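Local coordinates for DUF4439 domain-containing protein (Mycobacterium tuberculosis, PDB 2IB0) that is of unknown function but folds as a four-helix bundle of the ferritin-like class, with two copies in its assembly, at residues Cys27-Tyr38 / Val78-Leu89; Glu107-Val118 / Phe129-Met140. All coordinates share one frame; numbering follows the deposited sequence.

Contact 1: residues Cys27-Tyr38 / Val78-Leu89; sequences CDALAVEHATIY and VTAPIAAAGYQL
The ring of Tyr87 lies flat on the helix at Ala35, whose CA stands 3.9 Å from the ring centroid, only 5° off its normal; Ala84 CB covers the opposite face from within the loop. At its far end, Tyr87 OH comes 3.3 Å from His34 CB and accepts a bond from Ala84 N. Tyr38 packs obliquely against Tyr87 along CB and CD2, the two planes at 55°. Its chi1 of 168° sets CG anti to the main-chain nitrogen, which turns one face of the Tyr38 ring to Tyr87 N and lets Tyr38 CE2 touch Leu89 CD2 at 3.9 Å. Farther along, Ala83 CB packs over one face of the His34 imidazole, while Pro81 O sits at the ring edge, in plane, 3.1 Å from His34 CE1. That carbonyl is buried without a hydrogen-bonding partner, and Leu30 CD2 presses on Pro81 O at 3.3 Å. Leu30 leans across the Pro81 ring, and Cys27 SG meets Pro81 CD at 3.8 Å. Behind this layer, Leu30 rests on Val69 and His34 on Arg66 of helix 52-75. Such a connection along helix 18-46 is consistent with the long crossover between the second and third helices of a ferritin-like four-helix bundle.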
loop_
_atom_site.group_PDB
_atom_site.type_symbol
_atom_site.label_atom_id
_atom_site.label_comp_id
_atom_site.label_asym_id
_atom_site.label_seq_id
_atom_site.Cartn_x
_atom_site.Cartn_y
_atom_site.Cartn_z
ATOM N N CYS A 27 0.328 -12.295 -15.372
ATOM C CA CYS A 27 -0.624 -13.391 -15.496
ATOM C C CYS A 27 -1.007 -13.948 -14.134
ATOM O O CYS A 27 -2.174 -14.138 -13.875
ATOM C CB CYS A 27 -0.119 -14.519 -16.440
ATOM S SG CYS A 27 -0.115 -14.037 -18.196
ATOM N N ASP A 28 -0.033 -14.190 -13.251
ATOM C CA ASP A 28 -0.357 -14.639 -11.876
ATOM C C ASP A 28 -1.262 -13.642 -11.157
ATOM O O ASP A 28 -2.150 -14.046 -10.426
ATOM C CB ASP A 28 0.884 -14.777 -11.013
ATOM C CG ASP A 28 1.748 -15.944 -11.402
ATOM O OD1 ASP A 28 1.242 -16.903 -12.017
ATOM O OD2 ASP A 28 2.963 -15.871 -11.108
ATOM N N ALA A 29 -1.063 -12.358 -11.405
ATOM C CA ALA A 29 -1.731 -11.335 -10.614
ATOM C C ALA A 29 -3.147 -11.262 -11.113
ATOM O O ALA A 29 -4.066 -11.099 -10.329
ATOM C CB ALA A 29 -1.039 -9.997 -10.787
ATOM N N LEU A 30 -3.309 -11.436 -12.426
ATOM C CA LEU A 30 -4.637 -11.489 -13.050
ATOM C C LEU A 30 -5.470 -12.675 -12.533
ATOM O O LEU A 30 -6.675 -12.539 -12.296
ATOM C CB LEU A 30 -4.537 -11.564 -14.580
ATOM C CG LEU A 30 -5.897 -11.749 -15.246
ATOM C CD1 LEU A 30 -6.895 -10.690 -14.793
ATOM C CD2 LEU A 30 -5.802 -11.850 -16.822
ATOM N N ALA A 31 -4.811 -13.828 -12.409
ATOM C CA ALA A 31 -5.395 -15.054 -11.855
ATOM C C ALA A 31 -5.797 -14.851 -10.408
ATOM O O ALA A 31 -6.818 -15.324 -9.977
ATOM C CB ALA A 31 -4.429 -16.235 -12.001
ATOM N N VAL A 32 -5.006 -14.114 -9.651
ATOM C CA VAL A 32 -5.383 -13.788 -8.282
ATOM C C VAL A 32 -6.632 -12.866 -8.247
ATOM O O VAL A 32 -7.554 -13.090 -7.443
ATOM C CB VAL A 32 -4.190 -13.189 -7.501
ATOM C CG1 VAL A 32 -4.669 -12.556 -6.164
ATOM C CG2 VAL A 32 -3.116 -14.280 -7.253
ATOM N N GLU A 33 -6.652 -11.851 -9.114
ATOM C CA GLU A 33 -7.825 -10.972 -9.300
ATOM C C GLU A 33 -9.129 -11.715 -9.625
ATOM O O GLU A 33 -10.147 -11.444 -8.999
ATOM C CB GLU A 33 -7.562 -9.915 -10.400
ATOM C CG GLU A 33 -6.541 -8.798 -10.003
ATOM C CD GLU A 33 -6.875 -8.077 -8.680
ATOM O OE1 GLU A 33 -8.056 -7.750 -8.416
ATOM O OE2 GLU A 33 -5.947 -7.800 -7.900
ATOM N N HIS A 34 -9.126 -12.618 -10.607
ATOM C CA HIS A 34 -10.315 -13.428 -10.874
ATOM C C HIS A 34 -10.807 -14.159 -9.611
ATOM O O HIS A 34 -12.000 -14.130 -9.300
ATOM C CB HIS A 34 -10.047 -14.441 -11.973
ATOM C CG HIS A 34 -9.999 -13.832 -13.336
ATOM N ND1 HIS A 34 -9.027 -14.145 -14.260
ATOM C CD2 HIS A 34 -10.809 -12.934 -13.938
ATOM C CE1 HIS A 34 -9.242 -13.478 -15.382
ATOM N NE2 HIS A 34 -10.309 -12.719 -15.205
ATOM N N ALA A 35 -9.859 -14.778 -8.893
ATOM C CA ALA A 35 -10.124 -15.546 -7.688
ATOM C C ALA A 35 -10.642 -14.677 -6.551
ATOM O O ALA A 35 -11.452 -15.146 -5.735
ATOM C CB ALA A 35 -8.884 -16.284 -7.250
ATOM N N THR A 36 -10.207 -13.415 -6.507
ATOM C CA THR A 36 -10.669 -12.454 -5.510
ATOM C C THR A 36 -12.074 -11.958 -5.757
ATOM O O THR A 36 -12.857 -11.856 -4.814
ATOM C CB THR A 36 -9.749 -11.229 -5.432
ATOM O OG1 THR A 36 -8.510 -11.671 -4.922
ATOM C CG2 THR A 36 -10.293 -10.237 -4.482
ATOM N N ILE A 37 -12.375 -11.637 -7.018
ATOM C CA ILE A 37 -13.697 -11.209 -7.430
ATOM C C ILE A 37 -14.713 -12.332 -7.135
ATOM O O ILE A 37 -15.786 -12.069 -6.591
ATOM C CB ILE A 37 -13.727 -10.829 -8.959
ATOM C CG1 ILE A 37 -12.913 -9.559 -9.205
ATOM C CG2 ILE A 37 -15.186 -10.859 -9.572
ATOM C CD1 ILE A 37 -12.306 -9.535 -10.604
ATOM N N TYR A 38 -14.350 -13.571 -7.447
ATOM C CA TYR A 38 -15.185 -14.720 -7.081
ATOM C C TYR A 38 -15.381 -14.786 -5.554
ATOM O O TYR A 38 -16.494 -15.027 -5.069
ATOM C CB TYR A 38 -14.552 -16.001 -7.631
ATOM C CG TYR A 38 -15.096 -17.308 -7.139
ATOM C CD1 TYR A 38 -16.210 -17.887 -7.758
ATOM C CD2 TYR A 38 -14.470 -18.024 -6.104
ATOM C CE1 TYR A 38 -16.719 -19.127 -7.343
ATOM C CE2 TYR A 38 -14.985 -19.301 -5.694
ATOM C CZ TYR A 38 -16.102 -19.821 -6.309
ATOM O OH TYR A 38 -16.621 -21.066 -5.981
ATOM N N VAL A 78 -0.050 -11.092 -25.313
ATOM C CA VAL A 78 -0.407 -12.226 -24.478
ATOM C C VAL A 78 -1.931 -12.296 -24.366
ATOM O O VAL A 78 -2.581 -11.302 -24.022
ATOM C CB VAL A 78 0.237 -12.124 -23.043
ATOM C CG1 VAL A 78 -0.210 -13.266 -22.152
ATOM C CG2 VAL A 78 1.775 -12.063 -23.122
ATOM N N THR A 79 -2.502 -13.457 -24.650
ATOM C CA THR A 79 -3.933 -13.646 -24.422
ATOM C C THR A 79 -4.114 -13.946 -22.939
ATOM O O THR A 79 -3.514 -14.891 -22.409
ATOM C CB THR A 79 -4.526 -14.815 -25.251
ATOM O OG1 THR A 79 -3.802 -16.013 -24.946
ATOM C CG2 THR A 79 -4.467 -14.535 -26.787
ATOM N N ALA A 80 -4.914 -13.119 -22.270
ATOM C CA ALA A 80 -5.141 -13.220 -20.826
ATOM C C ALA A 80 -5.653 -14.603 -20.362
ATOM O O ALA A 80 -6.491 -15.224 -21.047
ATOM C CB ALA A 80 -6.100 -12.118 -20.390
ATOM N N PRO A 81 -5.127 -15.101 -19.210
ATOM C CA PRO A 81 -5.870 -16.133 -18.477
ATOM C C PRO A 81 -7.313 -15.667 -18.223
ATOM O O PRO A 81 -7.536 -14.527 -17.772
ATOM C CB PRO A 81 -5.098 -16.263 -17.137
ATOM C CG PRO A 81 -4.148 -15.088 -17.080
ATOM C CD PRO A 81 -3.850 -14.782 -18.539
ATOM N N ILE A 82 -8.276 -16.524 -18.558
ATOM C CA ILE A 82 -9.686 -16.265 -18.247
ATOM C C ILE A 82 -10.039 -16.891 -16.884
ATOM O O ILE A 82 -9.286 -17.728 -16.369
ATOM C CB ILE A 82 -10.635 -16.759 -19.380
ATOM C CG1 ILE A 82 -10.657 -18.294 -19.461
ATOM C CG2 ILE A 82 -10.240 -16.108 -20.726
ATOM C CD1 ILE A 82 -11.940 -18.875 -20.031
ATOM N N ALA A 83 -11.156 -16.483 -16.285
ATOM C CA ALA A 83 -11.510 -17.020 -14.970
ATOM C C ALA A 83 -11.887 -18.521 -15.050
ATOM O O ALA A 83 -12.390 -18.997 -16.079
ATOM C CB ALA A 83 -12.635 -16.203 -14.339
ATOM N N ALA A 84 -11.593 -19.257 -13.971
ATOM C CA ALA A 84 -12.098 -20.617 -13.784
ATOM C C ALA A 84 -13.567 -20.494 -13.332
ATOM O O ALA A 84 -13.955 -19.460 -12.755
ATOM C CB ALA A 84 -11.241 -21.388 -12.747
ATOM N N ALA A 85 -14.370 -21.526 -13.620
ATOM C CA ALA A 85 -15.806 -21.609 -13.228
ATOM C C ALA A 85 -16.029 -21.470 -11.705
ATOM O O ALA A 85 -16.810 -20.619 -11.245
ATOM C CB ALA A 85 -16.407 -22.912 -13.753
ATOM N N GLY A 86 -15.337 -22.320 -10.941
ATOM C CA GLY A 86 -15.167 -22.147 -9.496
ATOM C C GLY A 86 -13.697 -22.105 -9.079
ATOM O O GLY A 86 -12.780 -22.372 -9.875
ATOM N N TYR A 87 -13.473 -21.714 -7.825
ATOM C CA TYR A 87 -12.145 -21.716 -7.202
ATOM C C TYR A 87 -12.305 -22.492 -5.921
ATOM O O TYR A 87 -13.413 -22.717 -5.455
ATOM C CB TYR A 87 -11.618 -20.304 -6.926
ATOM C CG TYR A 87 -11.238 -19.582 -8.205
ATOM C CD1 TYR A 87 -9.930 -19.637 -8.710
ATOM C CD2 TYR A 87 -12.198 -18.874 -8.943
ATOM C CE1 TYR A 87 -9.603 -19.006 -9.918
ATOM C CE2 TYR A 87 -11.864 -18.217 -10.122
ATOM C CZ TYR A 87 -10.579 -18.299 -10.607
ATOM O OH TYR A 87 -10.292 -17.685 -11.797
ATOM N N GLN A 88 -11.192 -22.966 -5.401
ATOM C CA GLN A 88 -11.125 -23.390 -4.042
ATOM C C GLN A 88 -10.763 -22.071 -3.301
ATOM O O GLN A 88 -9.713 -21.483 -3.570
ATOM C CB GLN A 88 -10.034 -24.449 -3.959
ATOM C CG GLN A 88 -9.613 -24.851 -2.589
ATOM C CD GLN A 88 -10.696 -25.571 -1.849
ATOM O OE1 GLN A 88 -10.920 -25.302 -0.676
ATOM N NE2 GLN A 88 -11.387 -26.496 -2.522
ATOM N N LEU A 89 -11.656 -21.577 -2.437
ATOM C CA LEU A 89 -11.358 -20.424 -1.580
ATOM C C LEU A 89 -10.116 -20.692 -0.702
ATOM O O LEU A 89 -9.863 -21.848 -0.294
ATOM C CB LEU A 89 -12.553 -20.059 -0.671
ATOM C CG LEU A 89 -13.890 -19.570 -1.232
ATOM C CD1 LEU A 89 -14.878 -19.297 -0.088
ATOM C CD2 LEU A 89 -13.707 -18.369 -2.098
#

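Contact 2: residues Glu107-Val118 / Phe129-Met140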
loop_
_atom_site.group_PDB
_atom_site.type_symbol
_atom_site.label_atom_id
_atom_site.label_comp_id
_atom_site.label_asym_id
_atom_site.label_seq_id
_atom_site.Cartn_x
_atom_site.Cartn_y
_atom_site.Cartn_z
ATOM N N GLU A 107 -6.996 -9.961 0.050
ATOM C CA GLU A 107 -6.284 -8.695 -0.169
ATOM C C GLU A 107 -4.800 -8.862 0.061
ATOM O O GLU A 107 -3.993 -8.343 -0.695
ATOM C CB GLU A 107 -6.886 -7.633 0.748
ATOM C CG GLU A 107 -8.362 -7.234 0.368
ATOM C CD GLU A 107 -8.568 -6.718 -1.101
ATOM O OE1 GLU A 107 -7.605 -6.320 -1.817
ATOM O OE2 GLU A 107 -9.735 -6.675 -1.537
ATOM N N ASN A 108 -4.443 -9.565 1.143
ATOM C CA ASN A 108 -3.065 -9.936 1.425
ATOM C C ASN A 108 -2.440 -10.789 0.322
ATOM O O ASN A 108 -1.320 -10.531 -0.067
ATOM C CB ASN A 108 -2.942 -10.628 2.795
ATOM C CG ASN A 108 -3.058 -9.646 3.969
ATOM O OD1 ASN A 108 -3.293 -10.034 5.120
ATOM N ND2 ASN A 108 -2.882 -8.397 3.686
ATOM N N ASP A 109 -3.152 -11.797 -0.190
ATOM C CA ASP A 109 -2.664 -12.561 -1.332
ATOM C C ASP A 109 -2.500 -11.646 -2.581
ATOM O O ASP A 109 -1.608 -11.853 -3.410
ATOM C CB ASP A 109 -3.659 -13.701 -1.695
ATOM C CG ASP A 109 -3.631 -14.892 -0.706
ATOM O OD1 ASP A 109 -2.706 -15.011 0.142
ATOM O OD2 ASP A 109 -4.549 -15.762 -0.823
ATOM N N GLY A 110 -3.409 -10.682 -2.751
ATOM C CA GLY A 110 -3.314 -9.737 -3.868
ATOM C C GLY A 110 -2.104 -8.798 -3.735
ATOM O O GLY A 110 -1.435 -8.501 -4.748
ATOM N N ALA A 111 -1.826 -8.302 -2.527
ATOM C CA ALA A 111 -0.578 -7.540 -2.283
ATOM C C ALA A 111 0.657 -8.347 -2.685
ATOM O O ALA A 111 1.533 -7.876 -3.412
ATOM C CB ALA A 111 -0.462 -7.122 -0.806
ATOM N N THR A 112 0.709 -9.591 -2.237
ATOM C CA THR A 112 1.813 -10.496 -2.597
ATOM C C THR A 112 2.005 -10.655 -4.091
ATOM O O THR A 112 3.151 -10.690 -4.557
ATOM C CB THR A 112 1.620 -11.879 -1.974
ATOM O OG1 THR A 112 1.591 -11.728 -0.563
ATOM C CG2 THR A 112 2.775 -12.836 -2.342
ATOM N N ALA A 113 0.901 -10.786 -4.832
ATOM C CA ALA A 113 0.961 -10.975 -6.291
ATOM C C ALA A 113 1.363 -9.659 -6.992
ATOM O O ALA A 113 2.163 -9.659 -7.902
ATOM C CB ALA A 113 -0.346 -11.484 -6.828
ATOM N N TRP A 114 0.818 -8.546 -6.534
ATOM C CA TRP A 114 1.232 -7.237 -7.033
ATOM C C TRP A 114 2.656 -6.818 -6.705
ATOM O O TRP A 114 3.316 -6.200 -7.542
ATOM C CB TRP A 114 0.202 -6.154 -6.695
ATOM C CG TRP A 114 -1.049 -6.434 -7.514
ATOM C CD1 TRP A 114 -2.250 -6.896 -7.047
ATOM C CD2 TRP A 114 -1.180 -6.323 -8.932
ATOM N NE1 TRP A 114 -3.133 -7.065 -8.087
ATOM C CE2 TRP A 114 -2.502 -6.719 -9.259
ATOM C CE3 TRP A 114 -0.308 -5.918 -9.965
ATOM C CZ2 TRP A 114 -2.985 -6.709 -10.557
ATOM C CZ3 TRP A 114 -0.785 -5.932 -11.284
ATOM C CH2 TRP A 114 -2.112 -6.329 -11.567
ATOM N N ARG A 115 3.153 -7.151 -5.516
ATOM C CA ARG A 115 4.572 -6.903 -5.229
ATOM C C ARG A 115 5.453 -7.653 -6.218
ATOM O O ARG A 115 6.493 -7.155 -6.595
ATOM C CB ARG A 115 4.920 -7.289 -3.797
ATOM C CG ARG A 115 6.324 -6.970 -3.419
ATOM C CD ARG A 115 6.578 -7.254 -1.933
ATOM N NE ARG A 115 5.547 -6.655 -1.092
ATOM C CZ ARG A 115 4.604 -7.323 -0.432
ATOM N NH1 ARG A 115 4.533 -8.661 -0.486
ATOM N NH2 ARG A 115 3.724 -6.637 0.297
ATOM N N ALA A 116 5.043 -8.853 -6.642
ATOM C CA ALA A 116 5.827 -9.576 -7.667
ATOM C C ALA A 116 5.840 -8.885 -9.031
ATOM O O ALA A 116 6.832 -8.931 -9.734
ATOM C CB ALA A 116 5.330 -11.008 -7.810
ATOM N N VAL A 117 4.708 -8.301 -9.438
ATOM C CA VAL A 117 4.679 -7.500 -10.671
ATOM C C VAL A 117 5.593 -6.240 -10.544
ATOM O O VAL A 117 6.376 -5.895 -11.479
ATOM C CB VAL A 117 3.201 -7.152 -11.083
ATOM C CG1 VAL A 117 3.182 -6.301 -12.350
ATOM C CG2 VAL A 117 2.309 -8.483 -11.325
ATOM N N VAL A 118 5.517 -5.542 -9.401
ATOM C CA VAL A 118 6.438 -4.379 -9.189
ATOM C C VAL A 118 7.869 -4.825 -9.429
ATOM O O VAL A 118 8.661 -4.126 -10.080
ATOM C CB VAL A 118 6.363 -3.745 -7.729
ATOM C CG1 VAL A 118 7.484 -2.680 -7.482
ATOM C CG2 VAL A 118 4.999 -3.161 -7.446
ATOM N N PHE A 129 1.531 1.002 -12.111
ATOM C CA PHE A 129 0.204 0.379 -12.066
ATOM C C PHE A 129 0.161 -0.712 -10.992
ATOM O O PHE A 129 -0.821 -0.820 -10.214
ATOM C CB PHE A 129 -0.165 -0.184 -13.441
ATOM C CG PHE A 129 -1.481 -0.960 -13.462
ATOM C CD1 PHE A 129 -2.657 -0.343 -13.878
ATOM C CD2 PHE A 129 -1.542 -2.294 -13.055
ATOM C CE1 PHE A 129 -3.869 -1.047 -13.909
ATOM C CE2 PHE A 129 -2.759 -2.998 -13.068
ATOM C CZ PHE A 129 -3.917 -2.368 -13.502
ATOM N N ALA A 130 1.241 -1.507 -10.946
ATOM C CA ALA A 130 1.330 -2.627 -10.026
ATOM C C ALA A 130 1.433 -2.077 -8.590
ATOM O O ALA A 130 0.825 -2.619 -7.698
ATOM C CB ALA A 130 2.536 -3.512 -10.356
ATOM N N SER A 131 2.215 -1.002 -8.388
ATOM C CA SER A 131 2.321 -0.422 -7.080
ATOM C C SER A 131 1.026 0.208 -6.599
ATOM O O SER A 131 0.737 0.139 -5.412
ATOM C CB SER A 131 3.504 0.544 -6.944
ATOM O OG SER A 131 3.184 1.854 -7.395
ATOM N N THR A 132 0.267 0.837 -7.479
ATOM C CA THR A 132 -1.085 1.299 -7.162
ATOM C C THR A 132 -2.032 0.140 -6.731
ATOM O O THR A 132 -2.717 0.228 -5.663
ATOM C CB THR A 132 -1.649 2.074 -8.354
ATOM O OG1 THR A 132 -0.831 3.237 -8.542
ATOM C CG2 THR A 132 -3.088 2.505 -8.109
ATOM N N ALA A 133 -2.015 -0.951 -7.512
ATOM C CA ALA A 133 -2.747 -2.172 -7.192
ATOM C C ALA A 133 -2.283 -2.766 -5.853
ATOM O O ALA A 133 -3.122 -3.219 -5.048
ATOM C CB ALA A 133 -2.610 -3.181 -8.321
ATOM N N LEU A 134 -0.972 -2.739 -5.597
ATOM C CA LEU A 134 -0.440 -3.262 -4.359
ATOM C C LEU A 134 -0.943 -2.424 -3.147
ATOM O O LEU A 134 -1.382 -2.962 -2.117
ATOM C CB LEU A 134 1.091 -3.208 -4.413
ATOM C CG LEU A 134 2.028 -3.991 -3.479
ATOM C CD1 LEU A 134 3.363 -3.364 -3.504
ATOM C CD2 LEU A 134 1.580 -4.092 -2.072
ATOM N N THR A 135 -0.837 -1.109 -3.291
ATOM C CA THR A 135 -1.272 -0.170 -2.253
ATOM C C THR A 135 -2.776 -0.264 -1.977
ATOM O O THR A 135 -3.185 -0.259 -0.799
ATOM C CB THR A 135 -0.905 1.235 -2.641
ATOM O OG1 THR A 135 0.532 1.353 -2.626
ATOM C CG2 THR A 135 -1.526 2.254 -1.686
ATOM N N GLU A 136 -3.578 -0.369 -3.033
ATOM C CA GLU A 136 -5.028 -0.545 -2.884
ATOM C C GLU A 136 -5.423 -1.827 -2.129
ATOM O O GLU A 136 -6.373 -1.779 -1.335
ATOM C CB GLU A 136 -5.746 -0.493 -4.231
ATOM C CG GLU A 136 -5.676 0.929 -4.840
ATOM C CD GLU A 136 -6.232 0.994 -6.249
ATOM O OE1 GLU A 136 -6.459 -0.058 -6.891
ATOM O OE2 GLU A 136 -6.456 2.113 -6.735
ATOM N N SER A 137 -4.725 -2.932 -2.438
ATOM C CA SER A 137 -4.895 -4.248 -1.812
ATOM C C SER A 137 -4.579 -4.123 -0.312
ATOM O O SER A 137 -5.319 -4.596 0.530
ATOM C CB SER A 137 -3.931 -5.270 -2.452
ATOM O OG SER A 137 -4.233 -5.541 -3.810
ATOM N N ALA A 138 -3.454 -3.494 0.003
ATOM C CA ALA A 138 -3.069 -3.162 1.395
ATOM C C ALA A 138 -4.041 -2.263 2.157
ATOM O O ALA A 138 -4.275 -2.476 3.329
ATOM C CB ALA A 138 -1.733 -2.513 1.394
ATOM N N VAL A 139 -4.535 -1.204 1.528
ATOM C CA VAL A 139 -5.533 -0.335 2.147
ATOM C C VAL A 139 -6.834 -1.163 2.331
ATOM O O VAL A 139 -7.453 -1.148 3.419
ATOM C CB VAL A 139 -5.722 0.933 1.313
ATOM C CG1 VAL A 139 -7.005 1.647 1.689
ATOM C CG2 VAL A 139 -4.460 1.889 1.473
ATOM N N MET A 140 -7.211 -1.965 1.332
ATOM C CA MET A 140 -8.408 -2.828 1.496
ATOM C C MET A 140 -8.320 -3.790 2.682
ATOM O O MET A 140 -9.300 -3.934 3.437
ATOM C CB MET A 140 -8.759 -3.613 0.225
ATOM C CG MET A 140 -9.648 -2.877 -0.800
ATOM S SD MET A 140 -11.240 -2.178 -0.209
ATOM C CE MET A 140 -11.654 -3.357 0.900
HETATM O O HOH W 1 -5.730 -7.488 -4.453
#
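Trp114 is the large knob of this interface, filling a hollow made by Phe129, Ala130, Ala133 and Ser137. The floor of that hollow is Ala133 CB, which lies under the five-membered ring, 3.6 Å from its centroid and 12° off the normal. Phe129 closes one end: its edge, led by CE2, faces the indole at 3.7 Å from Trp114 CH2, in an offset edge-to-face pair. The indole N-H points out of the interface to Glu33. Knobs also run the other way, since Leu134 enters between Ala111, Trp114, Arg115 and Val118, its CD2 3.9 Å from Ala111 CB. This knobs-into-holes exchange joins two antiparallel helices of the four-helix bundle, the axes of 107-118 and 129-140 approaching to 8.1 Å and their directions at 161°. Small residues permit such closeness: Ser137 sits among Glu107, Gly110, Ala111 and Trp114, and Ala130 CB is pushed tightly against Val117 CG1 at 3.5 Å. Bent at chi2 (-57°), Glu107 lays its carboxylate across Met140, Glu107 CD lying 3.4 Å from Met140 CB, while Glu107 OE2 bonds with Tyr40 and His62. Behind Leu134, Ser131 of the second subunit packs against its side chain.

Contact 1 is a surface contact and contact 2 a buried one, and their packing differs accordingly. In contact 1 an irregular loop is laid along helix 18-46, using tyrosine and histidine ring faces, a proline and backbone atoms; in contact 2 two regular helices, 96-120 and 124-150, interlock through small residues around one tryptophan. The contacts share no helix, yet they meet: Glu33 OE2 and Trp114 NE1, 2.9 Å apart, form a probable hydrogen bond, and Ala29 packs on Trp114 and Val117. Helix 18-46 thus carries the loop on one side and the core on another. Contact 2 also borders the second subunit, which does not touch contact 1.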